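Local coordinates for putative arylalkylamine N-Acetyltransferase 7 (Aedes aegypti, PDB 4FD7), which probably transfers an acetyl group from acetyl-CoA to an amine substrate, as a member of the GNAT superfamily of N-acetyltransferases, at residues K79-D84 against I103-S108; H47-F52 against D73-W78; V29-Q34 against L88-E93; S13-F18 against V33-E38. All coordinates share one frame; numbering follows the deposited sequence.

All four contacts involve the antiparallel sheet of strands 14-21, 28-35, 88-92, 98-108 and 146-155 or the two helices packed on it. Contacts 3 and 4 are successive strand pairings that share V33 and Q34, their centres about 7 Å apart. Contacts 1 and 2 share helix 68-81, with centres about 13 Å apart, and meet where I103 CG2 lies 3.7 Å from W78 CD1. L82 CD2 to L36 CD2 (3.6 Å) joins contact 1 to contact 4. Contact 4 borders helix 164-170, which follows an R-G-R-G loop; in GNAT relatives such a loop binds the acetyl-CoA pyrophosphate, so the cofactor site is probably close to contact 4.

Contact 1 of 4, residues K79-D84 against I103-S108; sequences KAMLPD and ILDVAS
M81, L82 and D84 pack against I103 and D105 in a helix-on-sheet contact of the GNAT fold, where the C-terminal part of helix 68-81 and the 3-10 turn after it rest on strand 98-108. M81 carries most of it. Its chain bends at chi3 (65°), which places CE against the strand backbone at L104 C and 3.5 Å from D105 CG, while SD and CE also cover I103 CG2. M81 thus crosses the D105 side chain at about a right angle, a methyl group and a CG methylene lying against the carboxylate. Beside it, L82 CD2 meets I103 CD1 at 3.6 Å, extending the apolar patch towards F41 and I45 of helix 41-55. A molecule of 1,2-ethanediol, probably from the crystallisation liquor, also lies about 3 Å from the L82 side chain. Towards the edge of the contact the chemistry turns polar. D84 and D105 lie side by side and point the same way, their carboxylate planes 20° apart and their OD2 atoms separated by 4.5 Å; such a like-charge pair would be expected to repel, and a water placed near both OD2 atoms probably eases this. One water links the two backbones, donating to M81 O and L104 O, so M81 O, which also accepts from D84 N in the turn, has two donors. Another accepts from V106 N at 2.9 Å and lies unusually close to D84 OD2, so that bond is doubtful in detail. D84 OD2 also lies 3.5 Å from D105 CB.

Contact 2 of 4, residues H47-F52 against D73-W78; sequences HMCDYF and DVVALW
W78 of helix 68-81 reaches into a groove of M48, C49 and F52 on helix 41-55, joining the two helices that lie against the sheet of this GNAT fold. The short axes of 47-52 and 73-78 stay 11.2 Å apart at their closest, with N-to-C directions 135° from each other, and the indole spans much of this wide gap. M48 takes one face of it. Its CB sits 3.9 Å from the centroid of the six-membered ring in a CH-pi contact, and bends at chi2 (-68°) and chi3 bring the thioether chain over the same face, so that CE lies 3.5 Å from W78 CZ2 above the rim. SD is farther from the ring, in an oblique Met-aromatic contact. V74 CG2, from one turn earlier on W78's own helix, covers the opposite face, which leaves the indole gripped on both sides. The rim is met by other residues: F52 CD2 approaches W78 CZ2 to 3.6 Å near the indole plane, the two rings meeting obliquely, their planes 66° apart. C49 SG lies at the edge too, 4.1 Å from W78 CZ3. The polar end of the indole is satisfied outside the helix pair, for W78 NE1 donates to M151 O of strand 146-155, and this bond fixes the indole to the sheet. At the more solvent-accessible side of the interface the contact closes with C49 SG against V75 CG2, at 3.7 Å.

Contact 3 of 4, residues V29-Q34 against L88-E93; sequences VWYRVQ and LVCFRE
The antiparallel pairing of V29-Q34 with L88-E93 joins two neighbouring strands of the GNAT sheet. R32 with F91 and Q34 with V89 are hydrogen-bonded pairs, and Y31 with R92 and V33 with C90 are non-hydrogen-bonded. R32 N to F91 O (2.8 Å) and V89 N to Q34 O (2.9 Å) are typical of the ladder, which E93 N to W30 O extends past the end of the second strand. On the face of R32, Q34 and F91, the arginine leaves its backbone with CG between N and the carbonyl carbon (chi1 62°), then runs extended to NE. Its guanidinium lies with one face over F91 CB. NE donates in plane and nearly straight (171°) to Q34 OE1 at 2.9 Å, while NH1 forms a salt bridge of 3.2 Å with E93 OE2. The in-plane bond to Q34 and the salt bridge, whose OE2 approaches obliquely, restrain the group. Q34 in turn brings its amide to the F91 ring edge, the planes almost perpendicular. On the other face the Y31 ring leans obliquely on the aliphatic part of R92, CE1 3.6 Å from CB. Beyond the pair, R92 NH1 and E93 OE1 form salt bridges with D22 and R17, and Y31 OH is hydrogen-bonded to K21 O. Strand 14-21 flanks 28-35 on one side, and strand 98-108 flanks 88-92 on the other, with I98 against V89 and F91.

Contact 4 of 4, residues S13-F18 against V33-E38; sequences SVWHRF and VQDLPE
W15 and H16 both face V33 in a classic beta bulge, which shifts the register of the hairpin between strands 14-21 and 28-35 by one residue. V33 O accepts from both backbone donors, W15 N at 2.9 Å and H16 N at 3.2 Å, and V33 N returns a bond to H16 O. Past the bulge, D35 binds S13 and W15 with its carboxylate. Its chi1 of -72° puts CG beside the backbone N, anti to the carbonyl carbon. OD2 accepts from S13 N at 2.7 Å, on the anti side and 30° out of the carboxylate plane. OD1 takes W15 NE1 at 2.9 Å; the N-H is almost straight and OD1 lies in the indole plane, but the donor comes from above the carboxylate. The indole and carboxylate planes are 81° apart, and S13 CB rests over one indole face, toward its rim. D35 OD2 has a further salt bridge to R5, so at least three donors hold this buried charge. Q34 NE2 is fixed by a bond to D35 O at 3.0 Å, while its OE1 accepts from R32 NE. V33 turns CG2 towards the edges of the H16 and F18 rings; F18 CE2 lies 3.9 Å from that methyl. Beyond the hairpin, W15 packs on P174, L175 and A178 of helix 172-179, while H16 and F18 meet helix 164-170, where H16 NE2 is hydrogen-bonded to E167.

Contact 1 of 4, residues K79-D84 against I103-S108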
# COMPACT_ATOMS: atom_id res chain seq x y z
N LYS A 79 -7.95 3.15 -9.62
CA LYS A 79 -8.41 4.32 -10.36
C LYS A 79 -9.44 5.12 -9.58
O LYS A 79 -9.45 6.36 -9.68
CB LYS A 79 -8.94 3.95 -11.76
CG LYS A 79 -7.82 3.62 -12.73
CD LYS A 79 -8.30 3.52 -14.16
CE LYS A 79 -7.13 3.16 -15.05
NZ LYS A 79 -7.50 3.18 -16.49
N ALA A 80 -10.27 4.45 -8.80
CA ALA A 80 -11.20 5.17 -7.92
C ALA A 80 -10.46 5.90 -6.80
O ALA A 80 -10.92 6.95 -6.33
CB ALA A 80 -12.25 4.25 -7.33
N MET A 81 -9.33 5.35 -6.36
CA MET A 81 -8.58 5.96 -5.25
C MET A 81 -7.71 7.17 -5.62
O MET A 81 -7.58 8.10 -4.83
CB MET A 81 -7.68 4.92 -4.58
CG MET A 81 -8.43 3.77 -3.90
SD MET A 81 -7.29 2.46 -3.42
CE MET A 81 -6.32 3.31 -2.19
N LEU A 82 -7.10 7.14 -6.80
CA LEU A 82 -6.13 8.18 -7.19
C LEU A 82 -6.58 9.64 -7.05
O LEU A 82 -5.78 10.47 -6.62
CB LEU A 82 -5.61 7.93 -8.62
CG LEU A 82 -4.77 6.66 -8.78
CD1 LEU A 82 -4.74 6.24 -10.24
CD2 LEU A 82 -3.37 6.91 -8.27
N PRO A 83 -7.84 9.95 -7.41
CA PRO A 83 -8.28 11.36 -7.31
C PRO A 83 -8.31 11.91 -5.89
O PRO A 83 -8.56 13.12 -5.76
CB PRO A 83 -9.72 11.32 -7.84
CG PRO A 83 -9.77 10.13 -8.72
CD PRO A 83 -8.88 9.12 -8.06
N ASP A 84 -8.10 11.08 -4.87
CA ASP A 84 -8.05 11.59 -3.51
C ASP A 84 -6.75 12.36 -3.30
O ASP A 84 -6.61 13.07 -2.31
CB ASP A 84 -8.18 10.48 -2.47
CG ASP A 84 -9.54 9.77 -2.53
OD1 ASP A 84 -10.47 10.31 -3.17
OD2 ASP A 84 -9.68 8.69 -1.92
N ILE A 103 -0.32 3.22 -3.59
CA ILE A 103 -1.65 3.78 -3.80
C ILE A 103 -2.37 3.87 -2.46
O ILE A 103 -2.57 2.86 -1.79
CB ILE A 103 -2.48 2.95 -4.80
CG1 ILE A 103 -1.71 2.79 -6.12
CG2 ILE A 103 -3.84 3.59 -5.06
CD1 ILE A 103 -1.54 4.10 -6.89
N LEU A 104 -2.73 5.09 -2.05
CA LEU A 104 -3.23 5.32 -0.72
C LEU A 104 -4.61 6.00 -0.76
O LEU A 104 -4.93 6.73 -1.71
CB LEU A 104 -2.28 6.24 0.08
CG LEU A 104 -0.77 5.96 0.20
CD1 LEU A 104 -0.14 7.02 1.09
CD2 LEU A 104 -0.48 4.60 0.76
N ASP A 105 -5.40 5.77 0.27
CA ASP A 105 -6.57 6.62 0.49
C ASP A 105 -6.88 6.73 1.97
O ASP A 105 -6.13 6.21 2.79
CB ASP A 105 -7.79 6.16 -0.33
CG ASP A 105 -8.36 4.84 0.15
OD1 ASP A 105 -7.83 4.22 1.09
OD2 ASP A 105 -9.37 4.41 -0.46
N VAL A 106 -7.97 7.40 2.33
CA VAL A 106 -8.29 7.53 3.75
C VAL A 106 -9.47 6.63 4.13
O VAL A 106 -10.52 6.67 3.49
CB VAL A 106 -8.53 9.00 4.13
CG1 VAL A 106 -8.97 9.14 5.60
CG2 VAL A 106 -7.25 9.80 3.88
N ALA A 107 -9.26 5.79 5.14
CA ALA A 107 -10.32 4.95 5.68
C ALA A 107 -11.04 5.77 6.74
O ALA A 107 -10.42 6.50 7.51
CB ALA A 107 -9.74 3.69 6.28
N SER A 108 -12.37 5.67 6.75
CA SER A 108 -13.18 6.44 7.69
C SER A 108 -14.16 5.51 8.37
O SER A 108 -14.55 4.49 7.81
CB SER A 108 -13.94 7.54 6.96
OG SER A 108 -13.05 8.44 6.32
O HOH W 1 -4.86 8.57 -3.67
O HOH W 2 -10.81 6.21 -2.03
O HOH W 3 -9.34 9.14 0.47

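Contact 2 of 4, residues H47-F52 against D73-W78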
# COMPACT_ATOMS: atom_id res chain seq x y z
N HIS A 47 2.75 0.63 -13.53
CA HIS A 47 3.80 0.14 -12.65
C HIS A 47 3.18 -0.87 -11.69
O HIS A 47 3.72 -1.96 -11.49
CB HIS A 47 4.41 1.32 -11.90
CG HIS A 47 5.57 0.97 -11.04
ND1 HIS A 47 5.43 0.36 -9.81
CD2 HIS A 47 6.90 1.19 -11.19
CE1 HIS A 47 6.62 0.20 -9.26
NE2 HIS A 47 7.53 0.70 -10.08
N MET A 48 2.02 -0.52 -11.14
CA MET A 48 1.36 -1.41 -10.20
C MET A 48 1.04 -2.74 -10.89
O MET A 48 1.23 -3.81 -10.30
CB MET A 48 0.09 -0.77 -9.61
CG MET A 48 0.35 0.45 -8.72
SD MET A 48 1.19 0.10 -7.14
CE MET A 48 -0.02 -0.89 -6.31
N CYS A 49 0.59 -2.69 -12.14
CA CYS A 49 0.24 -3.91 -12.83
C CYS A 49 1.46 -4.72 -13.19
O CYS A 49 1.41 -5.95 -13.26
CB CYS A 49 -0.53 -3.58 -14.10
SG CYS A 49 -2.12 -2.88 -13.72
N ASP A 50 2.59 -4.04 -13.41
CA ASP A 50 3.74 -4.73 -13.98
C ASP A 50 4.48 -5.46 -12.88
O ASP A 50 5.12 -6.49 -13.12
CB ASP A 50 4.70 -3.74 -14.63
CG ASP A 50 4.25 -3.32 -16.01
OD1 ASP A 50 3.33 -3.95 -16.56
OD2 ASP A 50 4.84 -2.36 -16.55
N TYR A 51 4.41 -4.90 -11.69
CA TYR A 51 5.22 -5.40 -10.60
C TYR A 51 4.41 -5.90 -9.42
O TYR A 51 4.41 -7.10 -9.13
CB TYR A 51 6.25 -4.34 -10.21
CG TYR A 51 7.03 -3.85 -11.41
CD1 TYR A 51 7.86 -4.71 -12.11
CD2 TYR A 51 6.91 -2.54 -11.85
CE1 TYR A 51 8.58 -4.28 -13.22
CE2 TYR A 51 7.63 -2.09 -12.96
CZ TYR A 51 8.46 -2.96 -13.64
OH TYR A 51 9.16 -2.51 -14.73
N PHE A 52 3.72 -5.00 -8.73
CA PHE A 52 2.93 -5.39 -7.56
C PHE A 52 1.98 -6.56 -7.83
O PHE A 52 1.95 -7.53 -7.07
CB PHE A 52 2.15 -4.18 -7.04
CG PHE A 52 1.19 -4.50 -5.94
CD1 PHE A 52 1.63 -4.61 -4.62
CD2 PHE A 52 -0.15 -4.66 -6.21
CE1 PHE A 52 0.72 -4.91 -3.60
CE2 PHE A 52 -1.06 -4.95 -5.20
CZ PHE A 52 -0.63 -5.08 -3.90
N ASP A 73 -10.50 -5.72 -11.80
CA ASP A 73 -10.97 -5.34 -10.47
C ASP A 73 -9.98 -4.42 -9.77
O ASP A 73 -10.34 -3.32 -9.34
CB ASP A 73 -11.21 -6.56 -9.57
CG ASP A 73 -12.47 -7.33 -9.93
OD1 ASP A 73 -13.45 -6.70 -10.40
OD2 ASP A 73 -12.48 -8.55 -9.74
N VAL A 74 -8.75 -4.89 -9.62
CA VAL A 74 -7.83 -4.09 -8.83
C VAL A 74 -7.56 -2.73 -9.49
O VAL A 74 -7.47 -1.70 -8.81
CB VAL A 74 -6.54 -4.87 -8.48
CG1 VAL A 74 -5.67 -5.08 -9.72
CG2 VAL A 74 -5.81 -4.19 -7.34
N VAL A 75 -7.47 -2.71 -10.82
CA VAL A 75 -7.28 -1.45 -11.53
C VAL A 75 -8.48 -0.51 -11.35
O VAL A 75 -8.30 0.71 -11.18
CB VAL A 75 -7.00 -1.67 -13.03
CG1 VAL A 75 -6.93 -0.35 -13.75
CG2 VAL A 75 -5.72 -2.43 -13.22
N ALA A 76 -9.69 -1.04 -11.41
CA ALA A 76 -10.87 -0.21 -11.15
C ALA A 76 -10.75 0.44 -9.76
O ALA A 76 -10.99 1.67 -9.61
CB ALA A 76 -12.13 -1.03 -11.25
N LEU A 77 -10.37 -0.36 -8.77
CA LEU A 77 -10.17 0.15 -7.39
C LEU A 77 -9.13 1.28 -7.28
O LEU A 77 -9.42 2.35 -6.72
CB LEU A 77 -9.81 -0.98 -6.43
CG LEU A 77 -9.76 -0.57 -4.95
CD1 LEU A 77 -11.05 0.15 -4.63
CD2 LEU A 77 -9.58 -1.77 -4.04
N TRP A 78 -7.93 1.00 -7.77
CA TRP A 78 -6.85 2.00 -7.77
C TRP A 78 -7.29 3.29 -8.46
O TRP A 78 -7.01 4.39 -7.96
CB TRP A 78 -5.62 1.46 -8.49
CG TRP A 78 -4.89 0.38 -7.73
CD1 TRP A 78 -4.74 0.28 -6.38
CD2 TRP A 78 -4.18 -0.72 -8.30
NE1 TRP A 78 -3.98 -0.82 -6.07
CE2 TRP A 78 -3.63 -1.46 -7.23
CE3 TRP A 78 -3.96 -1.17 -9.61
CZ2 TRP A 78 -2.87 -2.62 -7.43
CZ3 TRP A 78 -3.22 -2.33 -9.81
CH2 TRP A 78 -2.68 -3.04 -8.72

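Contact 3 of 4, residues V29-Q34 against L88-E93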
# COMPACT_ATOMS: atom_id res chain seq x y z
N VAL A 29 23.02 7.65 -4.43
CA VAL A 29 22.39 8.69 -5.21
C VAL A 29 21.21 9.13 -4.37
O VAL A 29 20.89 8.48 -3.37
CB VAL A 29 21.98 8.15 -6.59
CG1 VAL A 29 20.92 7.07 -6.44
CG2 VAL A 29 21.52 9.28 -7.51
N TRP A 30 20.57 10.23 -4.74
CA TRP A 30 19.43 10.72 -3.98
C TRP A 30 18.14 10.28 -4.62
O TRP A 30 18.04 10.20 -5.85
CB TRP A 30 19.46 12.25 -3.90
CG TRP A 30 20.38 12.78 -2.89
CD1 TRP A 30 21.67 13.20 -3.09
CD2 TRP A 30 20.10 13.00 -1.51
NE1 TRP A 30 22.21 13.65 -1.91
CE2 TRP A 30 21.26 13.53 -0.92
CE3 TRP A 30 18.98 12.79 -0.70
CZ2 TRP A 30 21.34 13.86 0.43
CZ3 TRP A 30 19.06 13.10 0.65
CH2 TRP A 30 20.23 13.63 1.20
N TYR A 31 17.14 9.99 -3.79
CA TYR A 31 15.81 9.69 -4.24
C TYR A 31 14.85 10.60 -3.50
O TYR A 31 15.20 11.17 -2.47
CB TYR A 31 15.43 8.24 -3.89
CG TYR A 31 16.25 7.16 -4.57
CD1 TYR A 31 15.77 6.52 -5.71
CD2 TYR A 31 17.47 6.77 -4.06
CE1 TYR A 31 16.51 5.51 -6.33
CE2 TYR A 31 18.21 5.77 -4.66
CZ TYR A 31 17.73 5.15 -5.80
OH TYR A 31 18.48 4.15 -6.40
N ARG A 32 13.62 10.72 -3.99
CA ARG A 32 12.60 11.44 -3.26
C ARG A 32 11.29 10.65 -3.29
O ARG A 32 11.06 9.84 -4.20
CB ARG A 32 12.37 12.83 -3.85
CG ARG A 32 11.88 12.82 -5.29
CD ARG A 32 11.76 14.22 -5.85
NE ARG A 32 11.19 14.23 -7.19
CZ ARG A 32 11.89 14.04 -8.30
NH1 ARG A 32 13.20 13.83 -8.24
NH2 ARG A 32 11.28 14.06 -9.48
N VAL A 33 10.46 10.90 -2.28
CA VAL A 33 9.08 10.41 -2.25
C VAL A 33 8.17 11.63 -2.23
O VAL A 33 8.35 12.54 -1.41
CB VAL A 33 8.80 9.56 -1.00
CG1 VAL A 33 7.42 8.87 -1.15
CG2 VAL A 33 9.91 8.53 -0.77
N GLN A 34 7.20 11.67 -3.14
CA GLN A 34 6.36 12.85 -3.31
C GLN A 34 4.95 12.49 -3.72
O GLN A 34 4.67 11.35 -4.08
CB GLN A 34 6.95 13.78 -4.37
CG GLN A 34 7.04 13.15 -5.77
CD GLN A 34 7.22 14.18 -6.87
OE1 GLN A 34 8.35 14.56 -7.21
NE2 GLN A 34 6.12 14.62 -7.44
N LEU A 88 1.48 8.04 -3.18
CA LEU A 88 2.89 8.45 -3.11
C LEU A 88 3.78 7.76 -4.15
O LEU A 88 3.57 6.60 -4.47
CB LEU A 88 3.41 8.20 -1.70
CG LEU A 88 2.75 9.06 -0.62
CD1 LEU A 88 3.24 8.66 0.77
CD2 LEU A 88 3.08 10.53 -0.89
N VAL A 89 4.78 8.49 -4.66
CA VAL A 89 5.64 7.93 -5.71
C VAL A 89 7.10 8.24 -5.40
O VAL A 89 7.40 9.30 -4.82
CB VAL A 89 5.25 8.48 -7.12
CG1 VAL A 89 5.44 10.01 -7.22
CG2 VAL A 89 6.07 7.79 -8.21
N CYS A 90 7.99 7.33 -5.76
CA CYS A 90 9.42 7.52 -5.54
C CYS A 90 10.13 7.73 -6.87
O CYS A 90 9.92 6.98 -7.84
CB CYS A 90 10.03 6.31 -4.80
SG CYS A 90 11.83 6.39 -4.46
N PHE A 91 10.98 8.76 -6.92
CA PHE A 91 11.82 8.99 -8.09
C PHE A 91 13.27 9.05 -7.66
O PHE A 91 13.58 9.49 -6.56
CB PHE A 91 11.49 10.32 -8.78
CG PHE A 91 10.10 10.38 -9.37
CD1 PHE A 91 9.73 9.55 -10.42
CD2 PHE A 91 9.18 11.31 -8.89
CE1 PHE A 91 8.44 9.63 -10.98
CE2 PHE A 91 7.89 11.39 -9.44
CZ PHE A 91 7.52 10.56 -10.48
N ARG A 92 14.16 8.62 -8.55
CA ARG A 92 15.59 8.86 -8.40
C ARG A 92 15.91 10.22 -9.02
O ARG A 92 15.46 10.51 -10.12
CB ARG A 92 16.36 7.75 -9.13
CG ARG A 92 17.87 7.78 -8.94
CD ARG A 92 18.45 6.55 -9.61
NE ARG A 92 17.91 6.40 -10.95
CZ ARG A 92 18.65 6.42 -12.06
NH1 ARG A 92 19.96 6.55 -11.98
NH2 ARG A 92 18.06 6.29 -13.25
N GLU A 93 16.67 11.05 -8.31
CA GLU A 93 17.08 12.36 -8.84
C GLU A 93 17.82 12.17 -10.15
O GLU A 93 18.80 11.43 -10.20
CB GLU A 93 18.00 13.09 -7.86
CG GLU A 93 17.43 13.30 -6.48
CD GLU A 93 16.21 14.19 -6.46
OE1 GLU A 93 15.41 14.04 -5.51
OE2 GLU A 93 16.06 15.03 -7.38
O HOH W 4 15.74 13.64 -3.02

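Contact 4 of 4, residues S13-F18 against V33-E38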
# COMPACT_ATOMS: atom_id res chain seq x y z
N SER A 13 3.61 17.92 -3.54
CA SER A 13 4.63 18.21 -2.55
C SER A 13 5.65 17.09 -2.49
O SER A 13 5.32 15.92 -2.69
CB SER A 13 4.01 18.37 -1.17
OG SER A 13 3.18 19.51 -1.15
N VAL A 14 6.89 17.45 -2.18
CA VAL A 14 7.90 16.44 -1.87
C VAL A 14 7.90 16.20 -0.37
O VAL A 14 8.08 17.13 0.42
CB VAL A 14 9.30 16.86 -2.34
CG1 VAL A 14 10.33 15.77 -1.98
CG2 VAL A 14 9.28 17.10 -3.85
N TRP A 15 7.70 14.96 0.03
CA TRP A 15 7.55 14.66 1.45
C TRP A 15 8.81 14.16 2.13
O TRP A 15 8.99 14.38 3.33
CB TRP A 15 6.42 13.65 1.67
CG TRP A 15 5.09 14.19 1.20
CD1 TRP A 15 4.34 13.71 0.17
CD2 TRP A 15 4.37 15.30 1.74
NE1 TRP A 15 3.19 14.46 0.03
CE2 TRP A 15 3.19 15.44 0.98
CE3 TRP A 15 4.60 16.19 2.79
CZ2 TRP A 15 2.25 16.45 1.23
CZ3 TRP A 15 3.67 17.20 3.04
CH2 TRP A 15 2.50 17.31 2.27
N HIS A 16 9.66 13.47 1.38
CA HIS A 16 10.81 12.79 1.98
C HIS A 16 11.95 12.65 0.97
O HIS A 16 11.71 12.46 -0.22
CB HIS A 16 10.36 11.42 2.49
CG HIS A 16 11.43 10.63 3.17
ND1 HIS A 16 12.18 11.12 4.22
CD2 HIS A 16 11.86 9.36 2.97
CE1 HIS A 16 13.03 10.19 4.63
NE2 HIS A 16 12.85 9.11 3.89
N ARG A 17 13.18 12.76 1.44
CA ARG A 17 14.35 12.53 0.58
C ARG A 17 15.33 11.62 1.31
O ARG A 17 15.44 11.68 2.54
CB ARG A 17 15.05 13.84 0.20
CG ARG A 17 14.19 14.81 -0.61
CD ARG A 17 15.00 16.02 -1.04
NE ARG A 17 14.19 17.12 -1.57
CZ ARG A 17 13.85 17.24 -2.84
NH1 ARG A 17 14.22 16.33 -3.73
NH2 ARG A 17 13.12 18.28 -3.24
N PHE A 18 16.05 10.79 0.57
CA PHE A 18 16.96 9.86 1.19
C PHE A 18 18.02 9.41 0.19
O PHE A 18 17.82 9.52 -1.02
CB PHE A 18 16.19 8.64 1.72
CG PHE A 18 15.52 7.83 0.64
CD1 PHE A 18 16.18 6.77 0.05
CD2 PHE A 18 14.25 8.14 0.21
CE1 PHE A 18 15.58 6.02 -0.95
CE2 PHE A 18 13.63 7.40 -0.80
CZ PHE A 18 14.29 6.34 -1.36
N VAL A 33 10.46 10.90 -2.28
CA VAL A 33 9.08 10.41 -2.25
C VAL A 33 8.17 11.63 -2.23
O VAL A 33 8.35 12.54 -1.41
CB VAL A 33 8.80 9.56 -1.00
CG1 VAL A 33 7.42 8.87 -1.15
CG2 VAL A 33 9.91 8.53 -0.77
N GLN A 34 7.20 11.67 -3.14
CA GLN A 34 6.36 12.85 -3.31
C GLN A 34 4.95 12.49 -3.72
O GLN A 34 4.67 11.35 -4.08
CB GLN A 34 6.95 13.78 -4.37
CG GLN A 34 7.04 13.15 -5.77
CD GLN A 34 7.22 14.18 -6.87
OE1 GLN A 34 8.35 14.56 -7.21
NE2 GLN A 34 6.12 14.62 -7.44
N ASP A 35 4.06 13.49 -3.67
CA ASP A 35 2.71 13.32 -4.23
C ASP A 35 2.82 12.85 -5.67
O ASP A 35 3.67 13.32 -6.43
CB ASP A 35 1.94 14.64 -4.24
CG ASP A 35 1.52 15.10 -2.86
OD1 ASP A 35 1.11 14.25 -2.04
OD2 ASP A 35 1.60 16.33 -2.62
N LEU A 36 1.95 11.91 -6.04
CA LEU A 36 1.93 11.40 -7.41
C LEU A 36 1.22 12.41 -8.30
O LEU A 36 0.03 12.68 -8.11
CB LEU A 36 1.17 10.07 -7.44
CG LEU A 36 0.95 9.49 -8.84
CD1 LEU A 36 2.28 9.02 -9.44
CD2 LEU A 36 -0.06 8.34 -8.81
N PRO A 37 1.95 13.00 -9.28
CA PRO A 37 1.34 14.00 -10.17
C PRO A 37 0.24 13.38 -11.01
O PRO A 37 0.33 12.21 -11.39
CB PRO A 37 2.51 14.43 -11.07
CG PRO A 37 3.75 14.12 -10.27
CD PRO A 37 3.40 12.85 -9.53
N GLU A 38 -0.80 14.15 -11.30
CA GLU A 38 -1.92 13.62 -12.07
C GLU A 38 -1.48 13.03 -13.42
O GLU A 38 -1.95 11.97 -13.82
CB GLU A 38 -3.00 14.68 -12.26
CG GLU A 38 -3.66 15.14 -10.95
CD GLU A 38 -5.15 14.84 -10.91
OE1 GLU A 38 -5.66 14.31 -11.92
OE2 GLU A 38 -5.81 15.13 -9.88